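Local coordinates for protein N-acetyl-beta-D glucosaminidase (Rhizomucor miehei CAU432, PDB 4ZM6) that probably removes terminal N-acetyl-beta-D-glucosamine residues through a glycoside hydrolase family 3 domain and acetylates glucosamine from acetyl-CoA through a GNAT region, at residues A[268-272]-A[300-304]; A[651-655]-A[833-837]; A[657-663]-A[851-855]. The contacts are given in a common frame with arbitrary orientation. Residues are numbered along the deposited sequence.

In the fold
Interaction 1 stands apart at the surface of the TIM-barrel part, its centre about 59 and 57 Å from the centres of interactions 2 and 3 in the acetyltransferase region. Those two have centres about 10 Å apart, alternate along the chain and reach the same sheet. Interactions 1 and 2 are surface contacts burying under 200 Å² each, the first through one carboxylate between two loops, the second through a salt bridge and an indole edge. Interaction 3, at 524 Å², is the most buried and extensive of the three, with backbone pairing around a tyrosine. Trp-835 CE3 lies 3.6 Å from Pro-658 CB, and a probable hydrogen bond joins Ser-651 N to Phe-657 O (3.0 Å), so interactions 2 and 3 touch.

Interaction 1: residues A[268-272]-A[300-304]; sequences DCLEM and HTLAF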
# COMPACT_ATOMS: atom_id res chain seq x y z
N ASP A 268 12.69 15.50 22.75
CA ASP A 268 12.18 14.99 24.01
C ASP A 268 12.95 15.71 25.12
O ASP A 268 13.95 16.40 24.85
CB ASP A 268 12.37 13.46 24.08
CG ASP A 268 11.53 12.80 25.16
OD1 ASP A 268 10.88 13.51 25.96
OD2 ASP A 268 11.51 11.55 25.22
N CYS A 269 12.49 15.57 26.37
CA CYS A 269 13.12 16.22 27.53
C CYS A 269 14.65 16.08 27.53
O CYS A 269 15.17 14.96 27.61
CB CYS A 269 12.55 15.66 28.84
SG CYS A 269 12.85 16.67 30.31
N LEU A 270 15.35 17.20 27.44
CA LEU A 270 16.81 17.21 27.44
C LEU A 270 17.45 16.93 28.82
O LEU A 270 18.67 16.96 28.95
CB LEU A 270 17.34 18.54 26.90
CG LEU A 270 17.09 18.84 25.42
CD1 LEU A 270 17.48 20.27 25.10
CD2 LEU A 270 17.85 17.87 24.53
N GLU A 271 16.63 16.67 29.84
CA GLU A 271 17.13 16.38 31.18
C GLU A 271 17.11 14.89 31.52
O GLU A 271 17.50 14.50 32.62
CB GLU A 271 16.33 17.17 32.22
CG GLU A 271 16.50 18.68 32.11
CD GLU A 271 15.94 19.44 33.30
OE1 GLU A 271 15.62 18.80 34.33
OE2 GLU A 271 15.82 20.68 33.20
N MET A 272 16.67 14.05 30.59
CA MET A 272 16.75 12.61 30.76
C MET A 272 18.21 12.20 30.69
O MET A 272 19.04 12.90 30.10
CB MET A 272 15.94 11.88 29.68
CG MET A 272 14.45 12.17 29.72
SD MET A 272 13.63 11.93 28.13
CE MET A 272 13.28 10.18 28.17
N HIS A 300 11.27 20.50 34.06
CA HIS A 300 11.75 20.34 35.44
C HIS A 300 12.76 21.42 35.92
O HIS A 300 12.38 22.58 36.10
CB HIS A 300 12.28 18.92 35.71
CG HIS A 300 11.29 17.84 35.39
ND1 HIS A 300 11.23 17.22 34.16
CD2 HIS A 300 10.33 17.26 36.15
CE1 HIS A 300 10.28 16.31 34.17
NE2 HIS A 300 9.71 16.31 35.36
N THR A 301 14.03 21.05 36.10
CA THR A 301 14.94 21.83 36.96
C THR A 301 15.58 23.06 36.31
O THR A 301 16.47 22.94 35.46
CB THR A 301 16.06 20.94 37.56
OG1 THR A 301 16.96 20.52 36.52
CG2 THR A 301 15.47 19.72 38.26
N LEU A 302 15.12 24.23 36.73
CA LEU A 302 15.74 25.50 36.35
C LEU A 302 17.17 25.57 36.88
O LEU A 302 17.43 25.22 38.03
CB LEU A 302 14.91 26.68 36.89
CG LEU A 302 15.52 28.09 36.93
CD1 LEU A 302 16.14 28.50 35.61
CD2 LEU A 302 14.45 29.08 37.34
N ALA A 303 18.06 26.05 36.01
CA ALA A 303 19.51 26.12 36.23
C ALA A 303 20.10 25.73 34.89
O ALA A 303 20.94 26.44 34.33
CB ALA A 303 20.00 25.17 37.32
N PHE A 304 19.62 24.60 34.38
CA PHE A 304 19.89 24.18 33.01
C PHE A 304 19.20 25.15 32.04
O PHE A 304 19.79 25.54 31.02
CB PHE A 304 19.37 22.77 32.76
CG PHE A 304 19.99 21.72 33.65
CD1 PHE A 304 21.37 21.64 33.81
CD2 PHE A 304 19.20 20.78 34.30
CE1 PHE A 304 21.94 20.67 34.61
CE2 PHE A 304 19.77 19.80 35.10
CZ PHE A 304 21.14 19.75 35.26
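The carboxylate of Glu-271 holds the two loops together. Its OE1 accepts hydrogen bonds from both the hydroxyl and the amide of Thr-301: OG1 at 3.1 Å and N at 3.3 Å, the latter nearly straight at 162°. The p rotamer of Thr-301 brings its hydroxyl to the same oxygen as its amide. The other oxygen, OE2, lies 3.6 Å from Phe-304 CD2, near the plane of the ring and at its edge, where aromatic hydrogens meet the negative charge. Glu-271 OE1 also rests 3.6 Å from His-300 CB. Farther in, Cys-269 SG approaches the edge of the imidazole, 4.2 Å from His-300 ND1, while the His-300 ring meets that of Phe-45. Cys-269 to Met-272 form a type I turn closed by a weak hydrogen bond from Met-272 N to Cys-269 O (3.5 Å); the turn projects Glu-271 toward 300-304. Asp-268 OD1 accepts from Cys-269 N at 2.6 Å where the turn begins. Both loops run straight into helices, with Met-272 and Ala-303 at the N-cap positions. They follow strands 264-267 and 296-298, and the backbone of Leu-270 hydrogen-bonds to that of Met-297. Such loops leading from a strand to the next helix are the beta-alpha connections of a TIM barrel, here that of the glycoside hydrolase family 3 N-terminal domain.

Interaction 2: residues A[651-655]-A[833-837]; sequences STYPR and VDWVE
Arg-655 and Trp-835 bury the most surface here, with Asp-834 next. Segment 651-655 is an irregular loop with a cis peptide before Pro-654; in segment 833-837, residues 833-834 are extended, part of strand 830-836, and the chain turns a corner at Trp-835. The backbones stay apart, the nearest CA atoms, those of Thr-652 and Trp-835, being 9.5 Å from each other, so side chains span the gap. Arg-655 (chi1 t, chi2 t, chi3 m) is held by its own loop, NE and NH2 donating to Thr-652 O at 2.8 and 2.9 Å. From there NH1 forms a salt bridge with OD2 of Asp-834 (chi1 p) at 2.8 Å. Trp-835 takes positive phi and psi (54/73) and with Val-836 faces His-687 in a G1 beta bulge. Here, in the GNAT-type acetyltransferase part, strand 830-836 of the second N-acetyltransferase-like region pairs antiparallel with strand 686-692 of the first. With chi1 t and chi2 near -11°, the indole reaches back to the loop. Its edge carries CE3 over one face of the Arg-655 guanidinium, 3.6 Å from NH2, and CZ3 to 3.9 Å from Thr-652 CG2. Thr-652 OG1 hydrogen-bonds instead to Gln-612. CZ3 of Trp-835 also lies 4.1 Å from Ser-651 O.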
# COMPACT_ATOMS: atom_id res chain seq x y z
N SER A 651 -25.33 11.10 0.32
CA SER A 651 -24.60 11.77 -0.75
C SER A 651 -25.48 12.75 -1.50
O SER A 651 -26.70 12.78 -1.33
CB SER A 651 -24.00 10.74 -1.71
OG SER A 651 -24.86 9.62 -1.90
N THR A 652 -24.84 13.58 -2.32
CA THR A 652 -25.54 14.51 -3.20
C THR A 652 -25.86 13.80 -4.53
O THR A 652 -27.01 13.41 -4.76
CB THR A 652 -24.71 15.78 -3.43
OG1 THR A 652 -23.37 15.42 -3.77
CG2 THR A 652 -24.67 16.63 -2.17
N TYR A 653 -24.84 13.61 -5.37
CA TYR A 653 -25.01 12.96 -6.67
C TYR A 653 -23.78 12.13 -7.05
O TYR A 653 -22.67 12.66 -7.08
CB TYR A 653 -25.24 14.02 -7.76
CG TYR A 653 -25.98 13.48 -8.98
CD1 TYR A 653 -25.33 12.72 -9.94
CD2 TYR A 653 -27.35 13.72 -9.15
CE1 TYR A 653 -26.00 12.21 -11.04
CE2 TYR A 653 -28.03 13.22 -10.24
CZ TYR A 653 -27.36 12.47 -11.19
OH TYR A 653 -28.03 11.98 -12.28
N PRO A 654 -23.95 10.82 -7.33
CA PRO A 654 -25.16 9.99 -7.22
C PRO A 654 -25.52 9.70 -5.77
O PRO A 654 -24.79 10.11 -4.87
CB PRO A 654 -24.78 8.70 -7.95
CG PRO A 654 -23.29 8.64 -7.89
CD PRO A 654 -22.83 10.07 -7.92
N ARG A 655 -26.61 8.98 -5.55
CA ARG A 655 -27.19 8.91 -4.21
C ARG A 655 -28.24 7.83 -4.04
O ARG A 655 -29.11 7.67 -4.89
CB ARG A 655 -27.83 10.26 -3.90
CG ARG A 655 -28.80 10.26 -2.72
CD ARG A 655 -29.87 11.33 -2.86
NE ARG A 655 -29.36 12.57 -3.42
CZ ARG A 655 -30.12 13.62 -3.72
NH1 ARG A 655 -31.43 13.59 -3.50
NH2 ARG A 655 -29.56 14.71 -4.24
N VAL A 833 -39.91 14.94 -6.38
CA VAL A 833 -39.17 16.15 -6.00
C VAL A 833 -38.32 15.81 -4.78
O VAL A 833 -38.84 15.64 -3.68
CB VAL A 833 -40.11 17.32 -5.70
CG1 VAL A 833 -39.32 18.54 -5.24
CG2 VAL A 833 -40.95 17.65 -6.93
N ASP A 834 -37.01 15.73 -4.98
CA ASP A 834 -36.12 15.17 -3.98
C ASP A 834 -35.43 16.26 -3.18
O ASP A 834 -35.08 17.31 -3.72
CB ASP A 834 -35.07 14.25 -4.65
CG ASP A 834 -34.16 14.98 -5.63
OD1 ASP A 834 -34.68 15.61 -6.57
OD2 ASP A 834 -32.93 14.92 -5.46
N TRP A 835 -35.26 15.99 -1.88
CA TRP A 835 -34.46 16.81 -0.97
C TRP A 835 -34.91 18.27 -1.00
O TRP A 835 -34.22 19.13 -1.56
CB TRP A 835 -32.97 16.68 -1.33
CG TRP A 835 -32.01 17.31 -0.33
CD1 TRP A 835 -32.31 18.15 0.71
CD2 TRP A 835 -30.58 17.18 -0.33
NE1 TRP A 835 -31.16 18.53 1.36
CE2 TRP A 835 -30.09 17.95 0.74
CE3 TRP A 835 -29.67 16.48 -1.14
CZ2 TRP A 835 -28.72 18.03 1.04
CZ3 TRP A 835 -28.31 16.57 -0.84
CH2 TRP A 835 -27.85 17.34 0.24
N VAL A 836 -36.06 18.54 -0.40
CA VAL A 836 -36.58 19.90 -0.28
C VAL A 836 -37.24 20.12 1.08
O VAL A 836 -37.59 19.17 1.78
CB VAL A 836 -37.60 20.24 -1.39
CG1 VAL A 836 -36.91 20.24 -2.76
CG2 VAL A 836 -38.79 19.28 -1.38
N GLU A 837 -37.40 21.39 1.43
CA GLU A 837 -37.95 21.79 2.72
C GLU A 837 -39.21 22.66 2.64
O GLU A 837 -40.07 22.57 3.51
CB GLU A 837 -36.88 22.54 3.52
CG GLU A 837 -35.57 21.78 3.65
CD GLU A 837 -34.68 22.33 4.74
OE1 GLU A 837 -33.58 22.82 4.41
OE2 GLU A 837 -35.08 22.29 5.93

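Interaction 3: residues A[657-663]-A[851-855]; sequences FPGVPDD and RSYRL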
# COMPACT_ATOMS: atom_id res chain seq x y z
N PHE A 657 -29.51 7.86 -0.55
CA PHE A 657 -30.18 8.75 0.40
C PHE A 657 -29.37 10.04 0.59
O PHE A 657 -28.14 10.00 0.53
CB PHE A 657 -30.35 8.06 1.75
CG PHE A 657 -31.00 6.70 1.69
CD1 PHE A 657 -32.27 6.54 1.15
CD2 PHE A 657 -30.36 5.58 2.21
CE1 PHE A 657 -32.87 5.29 1.10
CE2 PHE A 657 -30.95 4.33 2.17
CZ PHE A 657 -32.21 4.18 1.62
N PRO A 658 -30.05 11.18 0.80
CA PRO A 658 -29.37 12.45 1.07
C PRO A 658 -28.96 12.60 2.53
O PRO A 658 -28.08 13.39 2.84
CB PRO A 658 -30.44 13.48 0.73
CG PRO A 658 -31.71 12.80 1.12
CD PRO A 658 -31.52 11.35 0.78
N GLY A 659 -29.63 11.86 3.40
CA GLY A 659 -29.30 11.80 4.81
C GLY A 659 -29.74 10.44 5.30
O GLY A 659 -29.69 9.48 4.53
N VAL A 660 -30.18 10.35 6.55
CA VAL A 660 -30.60 9.07 7.09
C VAL A 660 -32.13 9.01 7.12
O VAL A 660 -32.77 9.86 7.74
CB VAL A 660 -30.04 8.83 8.50
CG1 VAL A 660 -30.43 7.44 9.00
CG2 VAL A 660 -28.53 9.00 8.51
N PRO A 661 -32.72 8.01 6.46
CA PRO A 661 -34.17 7.83 6.49
C PRO A 661 -34.73 7.94 7.91
O PRO A 661 -34.04 7.61 8.87
CB PRO A 661 -34.35 6.40 5.96
CG PRO A 661 -33.19 6.18 5.06
CD PRO A 661 -32.05 7.03 5.58
N ASP A 662 -35.97 8.40 8.01
CA ASP A 662 -36.61 8.65 9.30
C ASP A 662 -37.92 7.89 9.52
O ASP A 662 -38.43 7.84 10.64
CB ASP A 662 -36.87 10.15 9.45
CG ASP A 662 -37.22 10.54 10.85
OD1 ASP A 662 -36.36 10.40 11.75
OD2 ASP A 662 -38.37 10.99 11.06
N ASP A 663 -38.46 7.27 8.47
CA ASP A 663 -39.83 6.77 8.51
C ASP A 663 -39.97 5.32 8.97
O ASP A 663 -41.07 4.76 8.94
CB ASP A 663 -40.48 6.96 7.13
CG ASP A 663 -40.39 8.39 6.63
OD1 ASP A 663 -40.76 9.32 7.38
OD2 ASP A 663 -39.93 8.59 5.48
N ARG A 851 -41.15 10.68 1.68
CA ARG A 851 -40.26 10.13 2.69
C ARG A 851 -39.44 11.26 3.30
O ARG A 851 -39.20 12.28 2.64
CB ARG A 851 -39.31 9.10 2.06
CG ARG A 851 -39.98 7.88 1.45
CD ARG A 851 -40.50 6.92 2.50
NE ARG A 851 -41.28 5.82 1.93
CZ ARG A 851 -40.77 4.78 1.27
NH1 ARG A 851 -39.47 4.67 1.07
NH2 ARG A 851 -41.58 3.84 0.79
N SER A 852 -39.01 11.09 4.55
CA SER A 852 -38.22 12.11 5.24
C SER A 852 -36.85 11.58 5.68
O SER A 852 -36.69 10.39 5.94
CB SER A 852 -38.98 12.65 6.46
OG SER A 852 -40.27 13.11 6.08
N TYR A 853 -35.87 12.47 5.74
CA TYR A 853 -34.51 12.12 6.16
C TYR A 853 -33.96 13.15 7.13
O TYR A 853 -34.34 14.32 7.09
CB TYR A 853 -33.57 12.05 4.95
CG TYR A 853 -34.14 11.35 3.74
CD1 TYR A 853 -34.87 12.06 2.80
CD2 TYR A 853 -33.96 9.99 3.53
CE1 TYR A 853 -35.40 11.43 1.69
CE2 TYR A 853 -34.48 9.35 2.42
CZ TYR A 853 -35.21 10.08 1.50
OH TYR A 853 -35.75 9.48 0.39
N ARG A 854 -33.05 12.73 8.00
CA ARG A 854 -32.31 13.65 8.85
C ARG A 854 -30.87 13.69 8.39
O ARG A 854 -30.18 12.66 8.40
CB ARG A 854 -32.37 13.20 10.31
CG ARG A 854 -31.63 14.13 11.27
CD ARG A 854 -31.65 13.57 12.69
NE ARG A 854 -33.01 13.27 13.13
CZ ARG A 854 -33.89 14.17 13.53
NH1 ARG A 854 -33.58 15.47 13.55
NH2 ARG A 854 -35.11 13.78 13.89
N LEU A 855 -30.40 14.87 8.00
CA LEU A 855 -29.04 15.02 7.54
C LEU A 855 -28.06 14.86 8.70
O LEU A 855 -28.43 15.03 9.86
CB LEU A 855 -28.83 16.39 6.88
CG LEU A 855 -29.74 16.73 5.70
CD1 LEU A 855 -29.21 17.97 4.98
CD2 LEU A 855 -29.89 15.56 4.74
O HOH W 1 -37.45 7.33 5.61
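Arg-851, within strand 847-857, brings its CA to 3.2 Å from Asp-663 OD2, while its guanidinium hydrogen-bonds to the backbone O of Asp-564 and makes a cation-pi contact with Trp-565. At Ser-852 the polar joins gather: its N donates to Asp-663 OD2 (2.8 Å), its O accepts from Asp-662 N (3.0 Å), and water 1 donates to both Ser-852 O (3.2 Å) and Asp-663 OD2 (2.8 Å) while accepting from Asp-663 N (3.0 Å). Its OG hydrogen-bonds to His-687. Tyr-853 gives up the most surface. Pro-658 sits squarely over its ring in a CH-pi contact, CD 3.7 Å from the centroid, Phe-657 CD1 is 3.8 Å from Tyr-853 CE2, and the hydroxyl hydrogen-bonds to Asp-688. Opposite Tyr-853, Pro-661 forms a non-hydrogen-bonded antiparallel pair. Arg-854 and Val-660 are the hydrogen-bonded pair, Val-660 N to Arg-854 O at 3.0 Å and Arg-854 N to Val-660 O at 2.9 Å; the Arg-854 guanidinium hydrogen-bonds to the backbone O of Asp-682. At Leu-855, CD2 lies 3.4 Å from Pro-658 O and 3.8 Å from Gly-659 CA, where a beta carbon would clash. Strand 847-857 of the second N-acetyltransferase-like region thus pairs with strand 660-661 of the first. Phe-657 and Pro-661 also touch the bound acetyl-CoA, placing this sheet, shared by the two N-acetyltransferase-like parts of the chain, beside the cofactor site of a GNAT fold.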